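PDB 6WN7: protein S100-A5 from Homo sapiens, which binds calcium, copper and zinc ions, calcium and copper competing for the same sites, and forms a homodimer that recognises proteins and peptides calcium-dependently and with low specificity. Local coordinates for the calcium ion site and the interface of chains A and B. Numbering follows the deposited sequence. Chains: chain A/B, Protein S100-A5.

Contact 1: the calcium ion site. Residues chain A 22-31, 33, 36, 69. With CA (calcium ion), chain C.
The calcium ion in the N-terminal, S100-type (pseudo) EF-hand is seven-coordinate and is held largely by main-chain carbonyls. Carbonyl oxygens of A:Ser23, A:Glu26, A:Ser28 and A:Thr31 all point inward, A:Ser23 O at 2.2 Å from CA and A:Thr31 O at 2.5 Å. A water supplies a further ligand, and A:Glu36 adds both carboxylate oxygens, OE1 at 2.3 Å and OE2 at 2.6 Å from CA, a slightly lopsided bidentate grip. This glutamate extends from helix 34-44 with CG anti to its carbonyl carbon (chi1 -74°) and the chain straight beyond, so the carboxylate is delivered to the ion with both oxygens facing it.

In the second shell, backbone N-H groups fix that carboxylate. A:Ser33 N donates to the anti lone pair of OE1, while A:Glu26 N reaches A:Glu36 OE2 at 2.7 Å from above the carboxylate plane, nearly straight (169° at H). A:Ser33 OG accepts from A:Glu36 N, capping the start of the helix, and donates to the anti lone pair of A:Glu26 OE2. On another side of the ion, the metal-bound water 1 is 2.9 Å from A:Glu69 OE2, an oxygen that A:Thr31 OG1 also approaches, at 2.9 Å and from above the carboxylate plane.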
# COMPACT_ATOMS: atom_id res chain seq x y z
N TYR A 22 2.20 12.98 -10.59
CA TYR A 22 1.04 13.38 -11.37
C TYR A 22 0.15 14.40 -10.68
O TYR A 22 -0.62 15.07 -11.37
CB TYR A 22 0.22 12.13 -11.74
CG TYR A 22 0.96 11.24 -12.72
CD1 TYR A 22 0.91 11.49 -14.08
CD2 TYR A 22 1.73 10.16 -12.29
CE1 TYR A 22 1.59 10.71 -14.98
CE2 TYR A 22 2.41 9.36 -13.19
CZ TYR A 22 2.33 9.64 -14.54
OH TYR A 22 3.00 8.87 -15.47
N SER A 23 0.22 14.55 -9.36
CA SER A 23 -0.64 15.51 -8.69
C SER A 23 -0.20 16.95 -8.91
O SER A 23 -0.96 17.87 -8.61
CB SER A 23 -0.75 15.18 -7.20
OG SER A 23 0.42 15.50 -6.48
N GLY A 24 0.99 17.16 -9.45
CA GLY A 24 1.49 18.51 -9.56
C GLY A 24 1.37 19.12 -10.93
O GLY A 24 2.08 20.08 -11.24
N ARG A 25 0.49 18.57 -11.76
CA ARG A 25 0.33 19.07 -13.12
C ARG A 25 -0.65 20.23 -13.21
O ARG A 25 -0.42 21.19 -13.95
CB ARG A 25 -0.13 17.94 -14.04
CG ARG A 25 0.83 16.78 -14.08
CD ARG A 25 0.39 15.66 -15.00
NE ARG A 25 1.57 14.88 -15.36
CZ ARG A 25 1.69 14.15 -16.45
NH1 ARG A 25 0.69 14.08 -17.32
NH2 ARG A 25 2.82 13.48 -16.68
N GLU A 26 -1.75 20.16 -12.48
CA GLU A 26 -2.70 21.25 -12.42
C GLU A 26 -3.23 21.32 -11.01
O GLU A 26 -3.08 20.39 -10.22
CB GLU A 26 -3.83 21.05 -13.45
CG GLU A 26 -4.83 19.93 -13.12
CD GLU A 26 -5.89 19.68 -14.23
OE1 GLU A 26 -6.28 20.62 -14.97
OE2 GLU A 26 -6.34 18.53 -14.35
N GLY A 27 -3.81 22.45 -10.68
CA GLY A 27 -4.44 22.56 -9.41
C GLY A 27 -3.47 22.46 -8.26
O GLY A 27 -2.29 22.76 -8.37
N SER A 28 -4.00 22.04 -7.11
CA SER A 28 -3.15 21.68 -5.99
C SER A 28 -2.17 20.60 -6.41
O SER A 28 -2.52 19.67 -7.15
CB SER A 28 -4.00 21.14 -4.84
OG SER A 28 -3.17 20.63 -3.82
N LYS A 29 -0.93 20.73 -5.95
CA LYS A 29 0.04 19.66 -6.11
C LYS A 29 -0.16 18.55 -5.07
O LYS A 29 0.51 17.52 -5.15
CB LYS A 29 1.45 20.24 -6.06
N LEU A 30 -1.08 18.72 -4.14
CA LEU A 30 -1.35 17.72 -3.13
C LEU A 30 -2.43 16.73 -3.53
O LEU A 30 -2.65 15.74 -2.83
CB LEU A 30 -1.82 18.39 -1.84
CG LEU A 30 -0.75 19.03 -0.97
CD1 LEU A 30 -1.36 19.33 0.38
CD2 LEU A 30 0.44 18.14 -0.82
N THR A 31 -3.12 16.98 -4.63
CA THR A 31 -4.24 16.15 -5.01
C THR A 31 -4.23 15.91 -6.51
O THR A 31 -3.67 16.69 -7.28
CB THR A 31 -5.57 16.80 -4.63
OG1 THR A 31 -5.65 18.09 -5.25
CG2 THR A 31 -5.70 16.93 -3.13
N SER A 33 -6.60 15.73 -9.73
CA SER A 33 -7.81 15.92 -10.50
C SER A 33 -8.15 14.65 -11.28
O SER A 33 -7.34 13.73 -11.39
CB SER A 33 -7.58 17.04 -11.52
OG SER A 33 -6.74 16.59 -12.55
N GLU A 36 -5.63 14.32 -13.93
CA GLU A 36 -4.38 13.81 -13.37
C GLU A 36 -4.48 12.33 -13.03
O GLU A 36 -3.61 11.54 -13.39
CB GLU A 36 -3.99 14.63 -12.14
CG GLU A 36 -3.48 16.01 -12.49
CD GLU A 36 -3.20 16.85 -11.27
OE1 GLU A 36 -3.89 16.65 -10.26
OE2 GLU A 36 -2.31 17.73 -11.33
N GLU A 69 -11.38 15.97 -5.79
CA GLU A 69 -9.95 15.77 -5.91
C GLU A 69 -9.57 14.52 -5.15
O GLU A 69 -10.18 14.20 -4.13
CB GLU A 69 -9.17 16.93 -5.27
CG GLU A 69 -9.49 18.31 -5.83
CD GLU A 69 -8.60 18.71 -6.99
OE1 GLU A 69 -8.85 19.77 -7.61
OE2 GLU A 69 -7.65 17.96 -7.29
CA CA C . -3.05 18.43 -8.97
O HOH W 1 -5.10 18.75 -8.41

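Contact 2: the interface of chains A and B. Residues chain A 15, 18, 40, 44-45, 75, 79, 82-83; chain B 6, 8-9, 12.
Apolar packing dominates this patch of the two-fold symmetric dimer interface, where the start of helix 7-23 of chain B enters a groove of chain A. B:Leu8 has more surface buried by the partner than any other residue of this patch, 98 Å². Its CG lies anti to the backbone N (chi1 178°), and its two methyls diverge. CD2 packs 3.8 Å from A:Thr18 CG2 and also meets A:Leu40 CD2 and A:Glu44 CB, while A:Leu45 crosses it obliquely, CD2 to B:Leu8 CD2 3.6 Å. CD1 turns toward A:Leu79 CD2 and the hydroxyl of A:Tyr75, which comes tip to tip. One turn later B:Leu12, with CG anti to its carbonyl carbon (chi1 -61°), lies across A:Leu79 at about a right angle; its CD1 is 4.0 Å from A:Leu82 CD1, and its CD2 is 3.5 Å from OG of A:Ser83, an engineered residue.

Polar contacts accompany this packing. B:Thr6 OG1 donates to A:Glu44 O at 2.7 Å, in the carbonyl plane and on a lone pair, and the same hydroxyl accepts from B:Glu9 N at 2.8 Å, joining the helix cap to the partner chain. Within chain A, A:Tyr75 OH donates in plane to A:Met15 O at 2.7 Å, fixing the phenol beside B:Leu8. The patch and its symmetry twin contribute to holding the S100 homodimer together.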
# COMPACT_ATOMS: atom_id res chain seq x y z
N MET A 15 5.16 3.92 -4.65
CA MET A 15 3.76 4.29 -4.52
C MET A 15 3.61 5.76 -4.19
O MET A 15 2.73 6.44 -4.74
CB MET A 15 3.10 3.45 -3.44
CG MET A 15 3.03 1.98 -3.79
SD MET A 15 2.64 0.98 -2.35
CE MET A 15 3.84 -0.31 -2.52
N THR A 18 4.96 8.18 -7.23
CA THR A 18 4.06 8.13 -8.39
C THR A 18 2.87 9.08 -8.23
O THR A 18 2.45 9.72 -9.20
CB THR A 18 3.61 6.69 -8.59
OG1 THR A 18 4.76 5.85 -8.71
CG2 THR A 18 2.80 6.56 -9.84
N LEU A 40 -2.16 9.21 -14.67
CA LEU A 40 -1.42 8.19 -13.93
C LEU A 40 -1.91 6.78 -14.28
O LEU A 40 -1.11 5.85 -14.46
CB LEU A 40 -1.58 8.42 -12.42
CG LEU A 40 -0.74 7.58 -11.47
CD1 LEU A 40 -0.59 8.33 -10.14
CD2 LEU A 40 -1.34 6.21 -11.23
N GLU A 44 0.91 4.61 -15.91
CA GLU A 44 1.54 3.79 -14.90
C GLU A 44 0.87 2.45 -14.68
O GLU A 44 1.47 1.57 -14.04
CB GLU A 44 1.58 4.53 -13.55
CG GLU A 44 2.36 5.83 -13.60
CD GLU A 44 3.78 5.62 -14.06
OE1 GLU A 44 4.39 4.61 -13.67
OE2 GLU A 44 4.27 6.46 -14.82
N LEU A 45 -0.33 2.27 -15.15
CA LEU A 45 -1.05 1.04 -14.94
C LEU A 45 -1.46 0.47 -16.28
O LEU A 45 -1.20 1.03 -17.34
CB LEU A 45 -2.25 1.27 -14.02
CG LEU A 45 -1.90 1.83 -12.63
CD1 LEU A 45 -3.21 2.10 -11.94
CD2 LEU A 45 -0.96 0.89 -11.88
N TYR A 75 -5.93 8.03 -2.69
CA TYR A 75 -5.14 7.24 -3.65
C TYR A 75 -4.63 5.95 -3.05
O TYR A 75 -4.48 4.95 -3.76
CB TYR A 75 -3.99 8.12 -4.14
CG TYR A 75 -2.77 7.46 -4.74
CD1 TYR A 75 -2.73 7.12 -6.09
CD2 TYR A 75 -1.63 7.27 -3.99
CE1 TYR A 75 -1.59 6.56 -6.65
CE2 TYR A 75 -0.49 6.73 -4.54
CZ TYR A 75 -0.46 6.37 -5.88
OH TYR A 75 0.71 5.83 -6.40
N LEU A 79 -4.84 2.12 -4.64
CA LEU A 79 -3.74 1.17 -4.74
C LEU A 79 -4.10 -0.16 -4.10
O LEU A 79 -3.82 -1.21 -4.66
CB LEU A 79 -2.49 1.76 -4.09
CG LEU A 79 -1.80 2.94 -4.77
CD1 LEU A 79 -0.49 3.18 -4.07
CD2 LEU A 79 -1.58 2.71 -6.23
N LEU A 82 -6.25 -2.34 -6.37
CA LEU A 82 -5.45 -3.02 -7.38
C LEU A 82 -4.66 -4.17 -6.80
O LEU A 82 -4.49 -5.21 -7.44
CB LEU A 82 -4.50 -2.01 -7.98
CG LEU A 82 -5.17 -0.76 -8.54
CD1 LEU A 82 -4.13 0.31 -8.80
CD2 LEU A 82 -5.87 -1.20 -9.79
N SER A 83 -4.13 -3.99 -5.59
CA SER A 83 -3.36 -5.04 -4.93
C SER A 83 -4.24 -6.24 -4.62
O SER A 83 -3.83 -7.38 -4.83
CB SER A 83 -2.79 -4.50 -3.62
OG SER A 83 -1.58 -3.82 -3.85
N THR B 6 5.63 -1.52 -15.20
CA THR B 6 5.98 -0.20 -14.70
C THR B 6 6.53 -0.33 -13.28
O THR B 6 6.29 -1.34 -12.62
CB THR B 6 4.80 0.77 -14.65
OG1 THR B 6 3.85 0.35 -13.67
CG2 THR B 6 4.12 0.86 -15.98
N LEU B 8 5.35 1.30 -10.69
CA LEU B 8 4.18 1.20 -9.83
C LEU B 8 3.55 -0.19 -9.90
O LEU B 8 3.07 -0.70 -8.89
CB LEU B 8 3.17 2.28 -10.20
CG LEU B 8 1.89 2.21 -9.36
CD1 LEU B 8 2.17 2.38 -7.86
CD2 LEU B 8 0.92 3.25 -9.88
N GLU B 9 3.54 -0.82 -11.09
CA GLU B 9 2.97 -2.15 -11.19
C GLU B 9 3.81 -3.15 -10.43
O GLU B 9 3.28 -4.02 -9.74
CB GLU B 9 2.80 -2.58 -12.64
CG GLU B 9 1.69 -1.85 -13.38
CD GLU B 9 1.59 -2.24 -14.84
OE1 GLU B 9 0.50 -2.63 -15.26
OE2 GLU B 9 2.59 -2.17 -15.57
N LEU B 12 3.12 -2.77 -6.58
CA LEU B 12 1.91 -3.43 -6.10
C LEU B 12 2.07 -4.95 -6.09
O LEU B 12 1.57 -5.63 -5.18
CB LEU B 12 0.74 -3.01 -6.97
CG LEU B 12 0.44 -1.52 -6.96
CD1 LEU B 12 -0.53 -1.22 -8.05
CD2 LEU B 12 -0.12 -1.13 -5.63

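Contact 3: the calcium ion site. Residues chain A 31, 63-71, 74. With CA (calcium ion), chain D.
A canonical C-terminal EF-hand loop surrounds this calcium ion, predicted to be the high-affinity site, with seven ligands drawn mainly from side chains. A:Asp63, A:Asn65 and A:Asp67 each contribute OD1, A:Asp63 OD1 lying 2.2 Å from CA. Their torsions differ: CG of A:Asp63 is anti to the backbone N (chi1 -171°), whereas those of A:Asn65 and A:Asp67 occupy the crowded position between N and the carbonyl carbon (chi1 65° and 71°). A:Glu69 O joins from the main chain. A:Glu74, extended from helix 72-88, binds through both carboxylate oxygens, OE2 at 2.3 Å and OE1 at 2.4 Å from CA, a nearly symmetric bidentate contact. Water 2 completes the observed shell.

Second-shell bonds orient these groups. A:Gln68 N reaches the syn lone pair of A:Asp63 OD2 at 2.7 Å, anchoring the oxygen that does not bind the metal. A:Glu69 N meets A:Asp67 OD1 at 3.1 Å from above the carboxylate plane. A:Asp71 N donates to A:Glu74 OE1 at 3.0 Å, and in return A:Asp71 OD1 receives A:Glu74 N nearly along its C-O axis, capping the helix. Water 2 is itself positioned between A:Asn65 ND2 and A:Asp67 OD2, 2.8 Å from the latter.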
# COMPACT_ATOMS: atom_id res chain seq x y z
N THR A 31 -3.12 16.98 -4.63
CA THR A 31 -4.24 16.15 -5.01
C THR A 31 -4.23 15.91 -6.51
O THR A 31 -3.67 16.69 -7.28
CB THR A 31 -5.57 16.80 -4.63
OG1 THR A 31 -5.65 18.09 -5.25
CG2 THR A 31 -5.70 16.93 -3.13
N ASP A 63 -13.43 9.47 -3.87
CA ASP A 63 -13.46 10.85 -3.39
C ASP A 63 -14.34 10.98 -2.14
O ASP A 63 -15.30 11.74 -2.11
CB ASP A 63 -13.94 11.76 -4.50
CG ASP A 63 -13.80 13.19 -4.15
OD1 ASP A 63 -13.09 13.49 -3.19
OD2 ASP A 63 -14.42 14.01 -4.85
N LYS A 64 -13.92 10.26 -1.09
CA LYS A 64 -14.72 10.13 0.12
C LYS A 64 -15.15 11.46 0.73
O LYS A 64 -16.20 11.52 1.37
CB LYS A 64 -13.91 9.33 1.15
N ASN A 65 -14.37 12.53 0.57
CA ASN A 65 -14.79 13.84 1.07
C ASN A 65 -15.57 14.65 0.04
O ASN A 65 -15.98 15.77 0.33
CB ASN A 65 -13.59 14.65 1.56
CG ASN A 65 -12.64 14.99 0.45
OD1 ASN A 65 -12.71 14.44 -0.64
ND2 ASN A 65 -11.73 15.89 0.73
N SER A 66 -15.75 14.11 -1.16
CA SER A 66 -16.57 14.72 -2.21
C SER A 66 -16.02 16.06 -2.70
O SER A 66 -16.76 16.84 -3.29
CB SER A 66 -18.03 14.83 -1.75
OG SER A 66 -18.76 13.67 -2.14
N ASP A 67 -14.73 16.32 -2.53
CA ASP A 67 -14.15 17.60 -2.92
C ASP A 67 -13.70 17.64 -4.38
O ASP A 67 -13.10 18.63 -4.80
CB ASP A 67 -13.00 17.98 -2.00
CG ASP A 67 -11.77 17.12 -2.19
OD1 ASP A 67 -11.85 16.01 -2.75
OD2 ASP A 67 -10.69 17.56 -1.75
N GLN A 68 -13.98 16.62 -5.16
CA GLN A 68 -13.65 16.57 -6.57
C GLN A 68 -12.17 16.25 -6.83
O GLN A 68 -11.77 16.22 -7.99
CB GLN A 68 -14.03 17.87 -7.30
CG GLN A 68 -15.49 18.25 -7.09
CD GLN A 68 -16.43 17.15 -7.53
OE1 GLN A 68 -17.13 16.55 -6.72
NE2 GLN A 68 -16.45 16.89 -8.82
N GLU A 69 -11.38 15.97 -5.79
CA GLU A 69 -9.95 15.77 -5.91
C GLU A 69 -9.57 14.52 -5.15
O GLU A 69 -10.18 14.20 -4.13
CB GLU A 69 -9.17 16.93 -5.27
CG GLU A 69 -9.49 18.31 -5.83
CD GLU A 69 -8.60 18.71 -6.99
OE1 GLU A 69 -8.85 19.77 -7.61
OE2 GLU A 69 -7.65 17.96 -7.29
N ILE A 70 -8.55 13.81 -5.62
CA ILE A 70 -8.05 12.63 -4.92
C ILE A 70 -6.76 13.01 -4.19
O ILE A 70 -5.76 13.33 -4.82
CB ILE A 70 -7.84 11.45 -5.88
CG1 ILE A 70 -9.13 11.14 -6.65
CG2 ILE A 70 -7.40 10.20 -5.14
CD1 ILE A 70 -10.34 11.05 -5.77
N ASP A 71 -6.77 12.97 -2.86
CA ASP A 71 -5.57 13.21 -2.07
C ASP A 71 -4.83 11.90 -1.86
O ASP A 71 -5.20 10.86 -2.42
CB ASP A 71 -5.87 13.94 -0.75
CG ASP A 71 -6.70 13.12 0.20
OD1 ASP A 71 -6.62 11.87 0.15
OD2 ASP A 71 -7.44 13.74 0.99
N GLU A 74 -6.86 9.06 -0.28
CA GLU A 74 -7.83 8.49 -1.22
C GLU A 74 -7.13 7.65 -2.29
O GLU A 74 -7.70 6.65 -2.74
CB GLU A 74 -8.66 9.62 -1.86
CG GLU A 74 -9.57 10.36 -0.88
CD GLU A 74 -10.22 11.62 -1.46
OE1 GLU A 74 -9.64 12.24 -2.34
OE2 GLU A 74 -11.32 12.00 -1.02
CA CA D . -11.22 14.02 -2.18
O HOH W 2 -9.63 15.08 -1.12

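Contacts 1 and 3 are neighbouring EF-hands of one subunit, their C-alpha centres about 11 Å apart, and they share A:Thr31 and A:Glu69. Each shared residue gives its carbonyl to one ion while its side chain faces the other loop, a physical path by which occupancy of one site could influence the other. The C-alpha centre of contact 2 lies about 16 Å from that of contact 1 and 18 Å from that of contact 3, yet helices 7-23, 34-44 and 72-88 of chain A run into it from the metal loops. Calcium-dependent helix movement could be felt at the dimer interface, although one calcium-bound structure does not show it.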